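PDB 1O5K: 4-hydroxy-tetrahydrodipicolinate synthase from Thermotoga maritima, which probably catalyses the condensation of pyruvate with aspartate beta-semialdehyde to 4-hydroxy-tetrahydrodipicolinate, a step of lysine biosynthesis, and forms a homotetramer. Local coordinates for residues T122-Y127 with A159-A164; R205-L210 with E246-L251; A269-N272 with F276-N279. All coordinates share one frame; numbering follows the deposited sequence.

Contact 1: T122-Y127 with A159-A164; sequences TQEGLY and AARIAA
Arg161 meets two side chains of the segment 122-127 at once, Tyr127 with the face of its guanidinium and Glu124 with its edge. The stack is close to parallel: the guanidinium and the phenol ring lie flat on each other with planes only 5° apart, and Arg161 CZ sits 3.7 Å from the Tyr127 ring centroid, almost on the ring normal, which makes this a cation-pi pair as well. Arg161 reaches that place with CG anti to its backbone N (chi1 -176°) and the chain extended as far as NE, its CG and CD passing above the CD1-CE1 rim on the same side of the ring.

The ionic part is a salt bridge in which Arg161 NH1 donates to Glu124 OE1 at 2.8 Å. The bond is nearly straight, uses the syn side of the carboxylate, and lies in the guanidinium plane. Water 1 closes a second path, donating to Glu124 OE2 and accepting from Arg161 NH2 at 2.7 Å. Bonds at its edge and a ring on its face together fix the guanidinium's rotation; a leucine in place of Arg161 would probably leave Glu124 without its charged mate and uncover one face of the tyrosine ring.

At the ring's edge, Ile162 CG1 approaches Tyr127 CD1 at 4.0 Å. At the helix start, Thr122 is the N-cap, its OG1 accepting from Gly125 N at 3.1 Å.

The pair joins the first turn of helix 123-134 to the later part of helix 156-165, neighbours on the outside of the TIM barrel; the axes of the segments 123-127 and 159-164 run roughly parallel, at a signed crossing angle of -25°. Tyr127 OH is hydrogen-bonded to Asp165, and helix 179-192 packs against Ala159, Ala160 and Ala164.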
ATOM      1  N   THR A 122     -10.331 -15.950  -8.869  1.00 23.66           N
ATOM      2  CA  THR A 122      -9.708 -15.368 -10.028  1.00 22.25           C
ATOM      3  C   THR A 122     -10.749 -14.534 -10.803  1.00 24.27           C
ATOM      4  O   THR A 122     -11.956 -14.651 -10.566  1.00 22.35           O
ATOM      5  CB  THR A 122      -9.129 -16.437 -10.890  1.00 20.47           C
ATOM      6  OG1 THR A 122     -10.159 -17.261 -11.427  1.00 21.38           O
ATOM      7  CG2 THR A 122      -8.140 -17.371 -10.079  1.00 20.78           C
ATOM      8  N   GLN A 123     -10.269 -13.711 -11.739  1.00 23.19           N
ATOM      9  CA  GLN A 123     -11.164 -12.910 -12.562  1.00 22.73           C
ATOM     10  C   GLN A 123     -12.122 -13.826 -13.351  1.00 21.90           C
ATOM     11  O   GLN A 123     -13.317 -13.573 -13.426  1.00 21.58           O
ATOM     12  CB  GLN A 123     -10.385 -11.980 -13.499  1.00 21.75           C
ATOM     13  CG  GLN A 123      -9.561 -10.958 -12.722  1.00 20.49           C
ATOM     14  CD  GLN A 123     -10.392 -10.030 -11.907  1.00 28.75           C
ATOM     15  OE1 GLN A 123     -11.202  -9.300 -12.463  1.00 24.92           O
ATOM     16  NE2 GLN A 123     -10.209 -10.036 -10.587  1.00 26.57           N
ATOM     17  N   GLU A 124     -11.590 -14.902 -13.912  1.00 20.58           N
ATOM     18  CA  GLU A 124     -12.439 -15.893 -14.570  1.00 21.50           C
ATOM     19  C   GLU A 124     -13.496 -16.506 -13.628  1.00 22.87           C
ATOM     20  O   GLU A 124     -14.618 -16.721 -14.028  1.00 20.30           O
ATOM     21  CB  GLU A 124     -11.581 -16.983 -15.213  1.00 21.94           C
ATOM     22  CG  GLU A 124     -12.342 -18.080 -15.948  1.00 28.70           C
ATOM     23  CD  GLU A 124     -13.129 -17.587 -17.142  1.00 35.12           C
ATOM     24  OE1 GLU A 124     -12.859 -16.472 -17.650  1.00 29.20           O
ATOM     25  OE2 GLU A 124     -14.024 -18.346 -17.610  1.00 27.67           O
ATOM     26  N   GLY A 125     -13.085 -16.801 -12.395  1.00 24.25           N
ATOM     27  CA  GLY A 125     -13.979 -17.290 -11.357  1.00 22.40           C
ATOM     28  C   GLY A 125     -15.110 -16.326 -11.112  1.00 21.30           C
ATOM     29  O   GLY A 125     -16.268 -16.733 -10.978  1.00 23.95           O
ATOM     30  N   LEU A 126     -14.784 -15.032 -11.023  1.00 22.16           N
ATOM     31  CA  LEU A 126     -15.830 -14.034 -10.880  1.00 19.57           C
ATOM     32  C   LEU A 126     -16.806 -14.032 -12.051  1.00 23.40           C
ATOM     33  O   LEU A 126     -18.002 -13.966 -11.877  1.00 23.54           O
ATOM     34  CB  LEU A 126     -15.222 -12.637 -10.744  1.00 22.69           C
ATOM     35  CG  LEU A 126     -14.449 -12.431  -9.471  1.00 24.50           C
ATOM     36  CD1 LEU A 126     -13.679 -11.099  -9.515  1.00 26.20           C
ATOM     37  CD2 LEU A 126     -15.413 -12.446  -8.234  1.00 26.42           C
ATOM     38  N   TYR A 127     -16.287 -14.078 -13.258  1.00 22.11           N
ATOM     39  CA  TYR A 127     -17.141 -14.180 -14.423  1.00 22.14           C
ATOM     40  C   TYR A 127     -18.046 -15.396 -14.321  1.00 21.80           C
ATOM     41  O   TYR A 127     -19.267 -15.269 -14.523  1.00 22.17           O
ATOM     42  CB  TYR A 127     -16.286 -14.248 -15.672  1.00 22.68           C
ATOM     43  CG  TYR A 127     -17.071 -14.399 -16.929  1.00 23.94           C
ATOM     44  CD1 TYR A 127     -17.735 -13.319 -17.486  1.00 23.05           C
ATOM     45  CD2 TYR A 127     -17.129 -15.598 -17.571  1.00 23.71           C
ATOM     46  CE1 TYR A 127     -18.450 -13.465 -18.701  1.00 26.03           C
ATOM     47  CE2 TYR A 127     -17.858 -15.772 -18.768  1.00 24.13           C
ATOM     48  CZ  TYR A 127     -18.520 -14.688 -19.322  1.00 25.08           C
ATOM     49  OH  TYR A 127     -19.201 -14.857 -20.540  1.00 26.05           O
ATOM     50  N   ALA A 159     -15.531  -6.454 -15.391  1.00 26.82           N
ATOM     51  CA  ALA A 159     -16.890  -5.885 -15.347  1.00 22.52           C
ATOM     52  C   ALA A 159     -17.480  -5.667 -16.736  1.00 23.09           C
ATOM     53  O   ALA A 159     -18.665  -5.882 -16.933  1.00 24.99           O
ATOM     54  CB  ALA A 159     -16.918  -4.550 -14.577  1.00 25.74           C
ATOM     55  N   ALA A 160     -16.659  -5.243 -17.690  1.00 22.27           N
ATOM     56  CA  ALA A 160     -17.131  -4.978 -19.056  1.00 22.52           C
ATOM     57  C   ALA A 160     -17.517  -6.282 -19.701  1.00 22.66           C
ATOM     58  O   ALA A 160     -18.420  -6.340 -20.544  1.00 22.71           O
ATOM     59  CB  ALA A 160     -16.044  -4.302 -19.908  1.00 23.63           C
ATOM     60  N   ARG A 161     -16.789  -7.344 -19.381  1.00 25.28           N
ATOM     61  CA  ARG A 161     -17.090  -8.651 -20.006  1.00 23.18           C
ATOM     62  C   ARG A 161     -18.459  -9.163 -19.497  1.00 23.27           C
ATOM     63  O   ARG A 161     -19.321  -9.658 -20.242  1.00 23.01           O
ATOM     64  CB  ARG A 161     -15.976  -9.597 -19.610  1.00 27.14           C
ATOM     65  CG  ARG A 161     -16.053 -10.894 -20.213  1.00 34.63           C
ATOM     66  CD  ARG A 161     -14.900 -11.772 -19.775  1.00 37.43           C
ATOM     67  NE  ARG A 161     -15.055 -13.030 -20.463  1.00 31.29           N
ATOM     68  CZ  ARG A 161     -14.613 -14.190 -20.030  1.00 33.86           C
ATOM     69  NH1 ARG A 161     -13.909 -14.262 -18.907  1.00 30.73           N
ATOM     70  NH2 ARG A 161     -14.847 -15.272 -20.764  1.00 36.53           N
ATOM     71  N   ILE A 162     -18.655  -9.006 -18.202  1.00 19.58           N
ATOM     72  CA  ILE A 162     -19.957  -9.275 -17.568  1.00 22.80           C
ATOM     73  C   ILE A 162     -21.113  -8.458 -18.162  1.00 24.13           C
ATOM     74  O   ILE A 162     -22.154  -9.017 -18.514  1.00 25.37           O
ATOM     75  CB  ILE A 162     -19.837  -9.055 -16.031  1.00 22.45           C
ATOM     76  CG1 ILE A 162     -18.991 -10.186 -15.408  1.00 24.22           C
ATOM     77  CG2 ILE A 162     -21.226  -8.964 -15.356  1.00 24.71           C
ATOM     78  CD1 ILE A 162     -18.525  -9.863 -14.034  1.00 29.10           C
ATOM     79  N   ALA A 163     -20.929  -7.135 -18.264  1.00 22.73           N
ATOM     80  CA  ALA A 163     -21.849  -6.253 -19.015  1.00 23.06           C
ATOM     81  C   ALA A 163     -22.169  -6.758 -20.413  1.00 24.66           C
ATOM     82  O   ALA A 163     -23.332  -6.826 -20.811  1.00 23.56           O
ATOM     83  CB  ALA A 163     -21.265  -4.848 -19.100  1.00 23.81           C
ATOM     84  N   ALA A 164     -21.133  -7.086 -21.180  1.00 21.50           N
ATOM     85  CA  ALA A 164     -21.310  -7.517 -22.546  1.00 23.28           C
ATOM     86  C   ALA A 164     -22.106  -8.784 -22.618  1.00 26.08           C
ATOM     87  O   ALA A 164     -22.923  -8.949 -23.522  1.00 26.98           O
ATOM     88  CB  ALA A 164     -19.966  -7.747 -23.215  1.00 26.18           C
TER
HETATM   89  O   HOH W   1     -14.258 -17.824 -20.058  1.00 35.95           O

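Contact 2: R205-L210 with E246-L251; sequences RTFYLL and EVHRKL
His248 packs against Phe207 and Tyr208 in an aromatic cluster that presents each ring differently. Over one face of the imidazole lies Phe207 CB, 4.1 Å from the ring centroid and 25° off its normal, a CH-pi contact made by the methylene; the two rings themselves are slid apart and barely overlap. Tyr208 instead turns its edge toward the imidazole face in an offset edge-to-face pair, with centroids 5.7 Å apart and planes at 85°. Within the helix, Phe207 CD2 stands over the centre of the Tyr208 ring, 3.6 Å above its plane.

Polar links run through water and through another chain. Water 2 accepts from Phe207 N at 3.0 Å and is hydrogen-bonded to His248 ND1 at 2.6 Å, bridging the start of one helix to the side chain of the other. Asp183 of the third subunit gathers His248 NE2, Tyr208 OH and Arg249 NE on a single carboxylate oxygen, while Arg249 NH2 donates to Ala212 O of that subunit.

The segments 206-210 and 246-251 run roughly antiparallel (159°), tying barrel helix 206-212 to C-terminal helix 241-257 at a subunit interface, with Ile179, on helix 179-192 of the same chain, touching Tyr208.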
ATOM      1  N   ARG A 205     -17.142   9.372  -3.053  1.00 23.26           N
ATOM      2  CA  ARG A 205     -16.736   9.296  -4.502  1.00 22.31           C
ATOM      3  C   ARG A 205     -17.898   9.604  -5.464  1.00 23.18           C
ATOM      4  O   ARG A 205     -17.692   9.669  -6.664  1.00 25.88           O
ATOM      5  CB  ARG A 205     -16.189   7.917  -4.832  1.00 24.84           C
ATOM      6  CG  ARG A 205     -14.903   7.566  -4.062  1.00 26.95           C
ATOM      7  CD  ARG A 205     -13.716   8.316  -4.532  1.00 24.80           C
ATOM      8  NE  ARG A 205     -12.461   7.964  -3.890  1.00 22.88           N
ATOM      9  CZ  ARG A 205     -12.040   8.430  -2.719  1.00 25.52           C
ATOM     10  NH1 ARG A 205     -12.806   9.246  -1.960  1.00 28.23           N
ATOM     11  NH2 ARG A 205     -10.829   8.089  -2.309  1.00 26.96           N
ATOM     12  N   THR A 206     -19.107   9.825  -4.940  1.00 23.42           N
ATOM     13  CA  THR A 206     -20.306  10.025  -5.800  1.00 21.60           C
ATOM     14  C   THR A 206     -20.107  11.152  -6.812  1.00 22.82           C
ATOM     15  O   THR A 206     -20.349  10.979  -8.011  1.00 22.37           O
ATOM     16  CB  THR A 206     -21.526  10.316  -4.961  1.00 25.45           C
ATOM     17  OG1 THR A 206     -21.718   9.259  -4.019  1.00 26.12           O
ATOM     18  CG2 THR A 206     -22.780  10.366  -5.867  1.00 25.43           C
ATOM     19  N   PHE A 207     -19.704  12.326  -6.335  1.00 21.03           N
ATOM     20  CA  PHE A 207     -19.468  13.465  -7.199  1.00 21.93           C
ATOM     21  C   PHE A 207     -18.549  13.115  -8.387  1.00 21.14           C
ATOM     22  O   PHE A 207     -18.870  13.357  -9.549  1.00 21.72           O
ATOM     23  CB  PHE A 207     -18.915  14.676  -6.420  1.00 24.06           C
ATOM     24  CG  PHE A 207     -18.572  15.839  -7.295  1.00 21.51           C
ATOM     25  CD1 PHE A 207     -19.569  16.556  -7.937  1.00 21.49           C
ATOM     26  CD2 PHE A 207     -17.219  16.189  -7.544  1.00 24.92           C
ATOM     27  CE1 PHE A 207     -19.280  17.618  -8.762  1.00 26.01           C
ATOM     28  CE2 PHE A 207     -16.920  17.233  -8.423  1.00 21.58           C
ATOM     29  CZ  PHE A 207     -17.955  17.933  -9.027  1.00 23.70           C
ATOM     30  N   TYR A 208     -17.431  12.494  -8.076  1.00 22.05           N
ATOM     31  CA  TYR A 208     -16.448  12.193  -9.090  1.00 22.04           C
ATOM     32  C   TYR A 208     -16.926  11.054 -10.008  1.00 20.08           C
ATOM     33  O   TYR A 208     -16.642  11.076 -11.205  1.00 22.02           O
ATOM     34  CB  TYR A 208     -15.070  11.954  -8.485  1.00 22.72           C
ATOM     35  CG  TYR A 208     -14.512  13.193  -7.873  1.00 22.31           C
ATOM     36  CD1 TYR A 208     -14.093  14.257  -8.657  1.00 23.72           C
ATOM     37  CD2 TYR A 208     -14.497  13.354  -6.465  1.00 22.03           C
ATOM     38  CE1 TYR A 208     -13.659  15.435  -8.092  1.00 26.23           C
ATOM     39  CE2 TYR A 208     -14.034  14.553  -5.895  1.00 23.23           C
ATOM     40  CZ  TYR A 208     -13.634  15.570  -6.692  1.00 25.84           C
ATOM     41  OH  TYR A 208     -13.185  16.763  -6.141  1.00 28.10           O
ATOM     42  N   LEU A 209     -17.664  10.101  -9.456  1.00 22.13           N
ATOM     43  CA  LEU A 209     -18.279   9.074 -10.261  1.00 23.95           C
ATOM     44  C   LEU A 209     -19.338   9.621 -11.188  1.00 23.66           C
ATOM     45  O   LEU A 209     -19.393   9.192 -12.338  1.00 22.45           O
ATOM     46  CB  LEU A 209     -18.820   7.944  -9.393  1.00 24.17           C
ATOM     47  CG  LEU A 209     -19.437   6.826 -10.197  1.00 24.05           C
ATOM     48  CD1 LEU A 209     -18.912   5.513  -9.554  1.00 31.93           C
ATOM     49  CD2 LEU A 209     -20.940   6.990 -10.166  1.00 27.04           C
ATOM     50  N   LEU A 210     -20.142  10.598 -10.737  1.00 23.56           N
ATOM     51  CA  LEU A 210     -21.025  11.309 -11.670  1.00 23.54           C
ATOM     52  C   LEU A 210     -20.235  11.971 -12.810  1.00 23.01           C
ATOM     53  O   LEU A 210     -20.614  11.860 -13.976  1.00 18.59           O
ATOM     54  CB  LEU A 210     -21.900  12.344 -10.908  1.00 22.76           C
ATOM     55  CG  LEU A 210     -22.917  11.655  -9.953  1.00 23.17           C
ATOM     56  CD1 LEU A 210     -23.473  12.659  -9.021  1.00 25.12           C
ATOM     57  CD2 LEU A 210     -24.044  10.992 -10.788  1.00 30.03           C
ATOM     58  N   GLU A 246     -20.662  21.669  -4.510  1.00 24.73           N
ATOM     59  CA  GLU A 246     -20.898  22.349  -3.227  1.00 26.76           C
ATOM     60  C   GLU A 246     -21.655  21.458  -2.228  1.00 25.70           C
ATOM     61  O   GLU A 246     -21.368  21.477  -1.019  1.00 24.90           O
ATOM     62  CB  GLU A 246     -21.701  23.635  -3.411  1.00 26.34           C
ATOM     63  CG  GLU A 246     -20.921  24.785  -4.004  1.00 34.29           C
ATOM     64  N   VAL A 247     -22.644  20.707  -2.699  1.00 23.93           N
ATOM     65  CA  VAL A 247     -23.330  19.754  -1.802  1.00 22.25           C
ATOM     66  C   VAL A 247     -22.335  18.726  -1.297  1.00 24.15           C
ATOM     67  O   VAL A 247     -22.303  18.362  -0.131  1.00 22.92           O
ATOM     68  CB  VAL A 247     -24.515  19.017  -2.495  1.00 23.94           C
ATOM     69  CG1 VAL A 247     -25.111  17.999  -1.544  1.00 25.97           C
ATOM     70  CG2 VAL A 247     -25.561  20.006  -2.984  1.00 25.93           C
ATOM     71  N   HIS A 248     -21.538  18.195  -2.212  1.00 21.53           N
ATOM     72  CA  HIS A 248     -20.495  17.238  -1.882  1.00 22.38           C
ATOM     73  C   HIS A 248     -19.559  17.793  -0.796  1.00 22.29           C
ATOM     74  O   HIS A 248     -19.215  17.123   0.202  1.00 24.07           O
ATOM     75  CB  HIS A 248     -19.723  16.912  -3.151  1.00 22.49           C
ATOM     76  CG  HIS A 248     -18.359  16.331  -2.926  1.00 21.36           C
ATOM     77  ND1 HIS A 248     -18.161  14.989  -2.648  1.00 22.49           N
ATOM     78  CD2 HIS A 248     -17.126  16.887  -3.020  1.00 27.46           C
ATOM     79  CE1 HIS A 248     -16.854  14.760  -2.564  1.00 27.45           C
ATOM     80  NE2 HIS A 248     -16.215  15.904  -2.752  1.00 29.33           N
ATOM     81  N   ARG A 249     -19.140  19.019  -0.985  1.00 19.76           N
ATOM     82  CA  ARG A 249     -18.233  19.651  -0.034  1.00 21.89           C
ATOM     83  C   ARG A 249     -18.888  19.859   1.323  1.00 23.82           C
ATOM     84  O   ARG A 249     -18.279  19.617   2.358  1.00 23.59           O
ATOM     85  CB  ARG A 249     -17.699  20.966  -0.604  1.00 26.12           C
ATOM     86  CG  ARG A 249     -16.825  20.758  -1.909  1.00 28.78           C
ATOM     87  CD  ARG A 249     -15.459  20.223  -1.610  1.00 40.45           C
ATOM     88  NE  ARG A 249     -14.629  19.795  -2.761  1.00 32.39           N
ATOM     89  CZ  ARG A 249     -14.085  20.627  -3.651  1.00 39.72           C
ATOM     90  NH1 ARG A 249     -14.350  21.945  -3.642  1.00 36.51           N
ATOM     91  NH2 ARG A 249     -13.298  20.139  -4.598  1.00 34.73           N
ATOM     92  N   LYS A 250     -20.146  20.259   1.332  1.00 22.09           N
ATOM     93  CA  LYS A 250     -20.846  20.500   2.629  1.00 27.02           C
ATOM     94  C   LYS A 250     -21.083  19.225   3.434  1.00 27.88           C
ATOM     95  O   LYS A 250     -21.109  19.256   4.675  1.00 25.67           O
ATOM     96  CB  LYS A 250     -22.136  21.225   2.382  1.00 30.96           C
ATOM     97  CG  LYS A 250     -21.926  22.699   2.072  1.00 36.72           C
ATOM     98  CD  LYS A 250     -23.258  23.404   1.851  1.00 47.54           C
ATOM     99  CE  LYS A 250     -23.026  24.832   1.348  1.00 56.34           C
ATOM    100  NZ  LYS A 250     -24.288  25.614   1.164  1.00 63.88           N
ATOM    101  N   LEU A 251     -21.235  18.110   2.708  1.00 24.27           N
ATOM    102  CA  LEU A 251     -21.476  16.790   3.264  1.00 28.25           C
ATOM    103  C   LEU A 251     -20.212  16.066   3.676  1.00 30.39           C
ATOM    104  O   LEU A 251     -20.267  15.068   4.411  1.00 29.57           O
ATOM    105  CB  LEU A 251     -22.193  15.893   2.264  1.00 29.41           C
ATOM    106  CG  LEU A 251     -23.659  16.180   2.105  1.00 33.59           C
ATOM    107  CD1 LEU A 251     -24.253  15.290   1.035  1.00 29.46           C
ATOM    108  CD2 LEU A 251     -24.385  15.998   3.434  1.00 40.21           C
TER
HETATM  109  O   HOH W   2     -19.383  12.784  -3.373  1.00 14.77           O

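Contact 3: A269-N272 with F276-N279; sequences AALN and FIEN
Asn272 ND2 donates to Ile277 O at 2.8 Å, a nearly straight bond (174° at the hydrogen) that lies in the plane of the side-chain amide and meets a lone pair of the carbonyl in its own plane. A lesser CA-H...O contact, from Asn272 CA to Ile277 O at 3.3 Å, supplements it.

The second polar link is between backbones: Phe276 N donates to Leu271 O at 2.9 Å, with the donor tilted 29° from the carbonyl plane. It is a 6→1 bond, spanning five residues at the C-terminal end of helix 265-273. Together the two bonds hold the chain against the helix immediately after it has turned back.

Outside these bonds, Asn279 lies across Asn272 at about a right angle, its CB 3.7 Å from Asn272 CG. Further back along the helix, its amide lies against Ala269, with Asn279 ND2 3.6 Å from Ala269 N. Leu271 takes the apolar contacts: its CB meets Ile277 CG1 at 3.7 Å, and its CD2 reaches Phe276 CD1 at 4.0 Å. Ile277 CG1 stands between the backbone N and the carbonyl carbon (chi1 71°), which directs that branch at the leucine.

The segment 276-279 thus runs back beside the C-terminal end of helix 265-273, on the way to helix 290-302, whose Leu296 and Leu300 touch Ala269 and Ala270. Arg37 on helix 32-44 binds Phe276 O, and Tyr41 of that helix meets the Phe276 ring, which ties the turn to the barrel.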
ATOM      1  N   ALA A 269     -25.075   4.725  15.309  1.00 22.15           N
ATOM      2  CA  ALA A 269     -24.968   5.693  16.438  1.00 24.00           C
ATOM      3  C   ALA A 269     -25.619   7.042  16.062  1.00 22.36           C
ATOM      4  O   ALA A 269     -26.322   7.634  16.852  1.00 22.90           O
ATOM      5  CB  ALA A 269     -23.525   5.854  16.907  1.00 25.04           C
ATOM      6  N   ALA A 270     -25.420   7.465  14.819  1.00 22.21           N
ATOM      7  CA  ALA A 270     -26.041   8.651  14.250  1.00 22.41           C
ATOM      8  C   ALA A 270     -27.588   8.560  14.224  1.00 23.93           C
ATOM      9  O   ALA A 270     -28.293   9.476  14.677  1.00 20.93           O
ATOM     10  CB  ALA A 270     -25.469   8.901  12.816  1.00 24.83           C
ATOM     11  N   LEU A 271     -28.117   7.452  13.708  1.00 21.03           N
ATOM     12  CA  LEU A 271     -29.577   7.226  13.691  1.00 21.05           C
ATOM     13  C   LEU A 271     -30.155   7.215  15.101  1.00 24.39           C
ATOM     14  O   LEU A 271     -31.273   7.749  15.363  1.00 22.64           O
ATOM     15  CB  LEU A 271     -29.886   5.941  12.941  1.00 23.69           C
ATOM     16  CG  LEU A 271     -29.685   6.133  11.411  1.00 20.27           C
ATOM     17  CD1 LEU A 271     -29.667   4.768  10.767  1.00 25.61           C
ATOM     18  CD2 LEU A 271     -30.772   6.951  10.828  1.00 26.18           C
ATOM     19  N   ASN A 272     -29.403   6.664  16.032  1.00 24.32           N
ATOM     20  CA  ASN A 272     -29.859   6.710  17.426  1.00 24.54           C
ATOM     21  C   ASN A 272     -29.897   8.144  18.008  1.00 25.66           C
ATOM     22  O   ASN A 272     -30.879   8.561  18.700  1.00 22.34           O
ATOM     23  CB  ASN A 272     -28.968   5.810  18.287  1.00 23.19           C
ATOM     24  CG  ASN A 272     -29.331   5.848  19.752  1.00 25.11           C
ATOM     25  OD1 ASN A 272     -28.537   6.289  20.568  1.00 24.61           O
ATOM     26  ND2 ASN A 272     -30.522   5.356  20.104  1.00 23.36           N
ATOM     27  N   PHE A 276     -34.167   7.584  15.747  1.00 21.00           N
ATOM     28  CA  PHE A 276     -34.799   6.633  14.822  1.00 24.43           C
ATOM     29  C   PHE A 276     -34.716   5.173  15.276  1.00 27.93           C
ATOM     30  O   PHE A 276     -35.667   4.415  15.047  1.00 26.77           O
ATOM     31  CB  PHE A 276     -34.182   6.714  13.440  1.00 26.78           C
ATOM     32  CG  PHE A 276     -34.701   7.809  12.584  1.00 29.74           C
ATOM     33  CD1 PHE A 276     -33.927   8.928  12.325  1.00 27.80           C
ATOM     34  CD2 PHE A 276     -35.935   7.702  11.969  1.00 35.33           C
ATOM     35  CE1 PHE A 276     -34.391   9.933  11.507  1.00 31.08           C
ATOM     36  CE2 PHE A 276     -36.405   8.722  11.150  1.00 36.45           C
ATOM     37  CZ  PHE A 276     -35.625   9.830  10.924  1.00 29.63           C
ATOM     38  N   ILE A 277     -33.584   4.780  15.867  1.00 23.60           N
ATOM     39  CA  ILE A 277     -33.317   3.373  16.216  1.00 24.51           C
ATOM     40  C   ILE A 277     -32.597   3.320  17.561  1.00 24.48           C
ATOM     41  O   ILE A 277     -32.116   4.356  18.058  1.00 21.82           O
ATOM     42  CB  ILE A 277     -32.471   2.687  15.135  1.00 24.22           C
ATOM     43  CG1 ILE A 277     -31.024   3.211  15.136  1.00 25.13           C
ATOM     44  CG2 ILE A 277     -33.078   2.845  13.785  1.00 22.75           C
ATOM     45  CD1 ILE A 277     -30.071   2.333  14.247  1.00 26.87           C
ATOM     46  N   GLU A 278     -32.551   2.128  18.146  1.00 26.33           N
ATOM     47  CA  GLU A 278     -31.665   1.843  19.255  1.00 25.85           C
ATOM     48  C   GLU A 278     -30.284   1.616  18.676  1.00 25.90           C
ATOM     49  O   GLU A 278     -30.136   1.257  17.499  1.00 23.75           O
ATOM     50  CB  GLU A 278     -32.061   0.580  20.005  1.00 26.39           C
ATOM     51  CG  GLU A 278     -33.491   0.521  20.481  1.00 27.83           C
ATOM     52  CD  GLU A 278     -33.769   1.444  21.646  1.00 35.00           C
ATOM     53  OE1 GLU A 278     -32.854   2.119  22.157  1.00 37.85           O
ATOM     54  OE2 GLU A 278     -34.946   1.515  22.021  1.00 50.07           O
ATOM     55  N   ASN A 279     -29.266   1.910  19.473  1.00 22.56           N
ATOM     56  CA  ASN A 279     -27.889   1.813  19.029  1.00 23.57           C
ATOM     57  C   ASN A 279     -27.386   0.378  19.321  1.00 25.87           C
ATOM     58  O   ASN A 279     -26.612   0.164  20.245  1.00 24.24           O
ATOM     59  CB  ASN A 279     -27.057   2.871  19.719  1.00 26.92           C
ATOM     60  CG  ASN A 279     -25.637   2.930  19.221  1.00 26.97           C
ATOM     61  OD1 ASN A 279     -24.734   3.430  19.896  1.00 34.50           O
ATOM     62  ND2 ASN A 279     -25.429   2.427  18.082  1.00 23.35           N
TER

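The three contacts follow one another in the sequence without overlapping and do not touch. Contacts 1 and 3 lie on opposite sides of the chain's centre, their own centres about 38 Å apart, whereas contact 2 is about 29 Å from contact 1 and about 25 Å from contact 3, centre to centre. Contact 1 joins two barrel helices, contact 2 a barrel helix to helix 241-257, and contact 3 closes the next helix, 265-273. The side chain of Leu271 in contact 3 is about 7 Å from that of Thr56, which probably binds pyruvate; that of Ile162 in contact 1 is about 11 Å from that of Tyr144, the predicted proton donor/acceptor. Contact 2 lies at an interface with the third subunit.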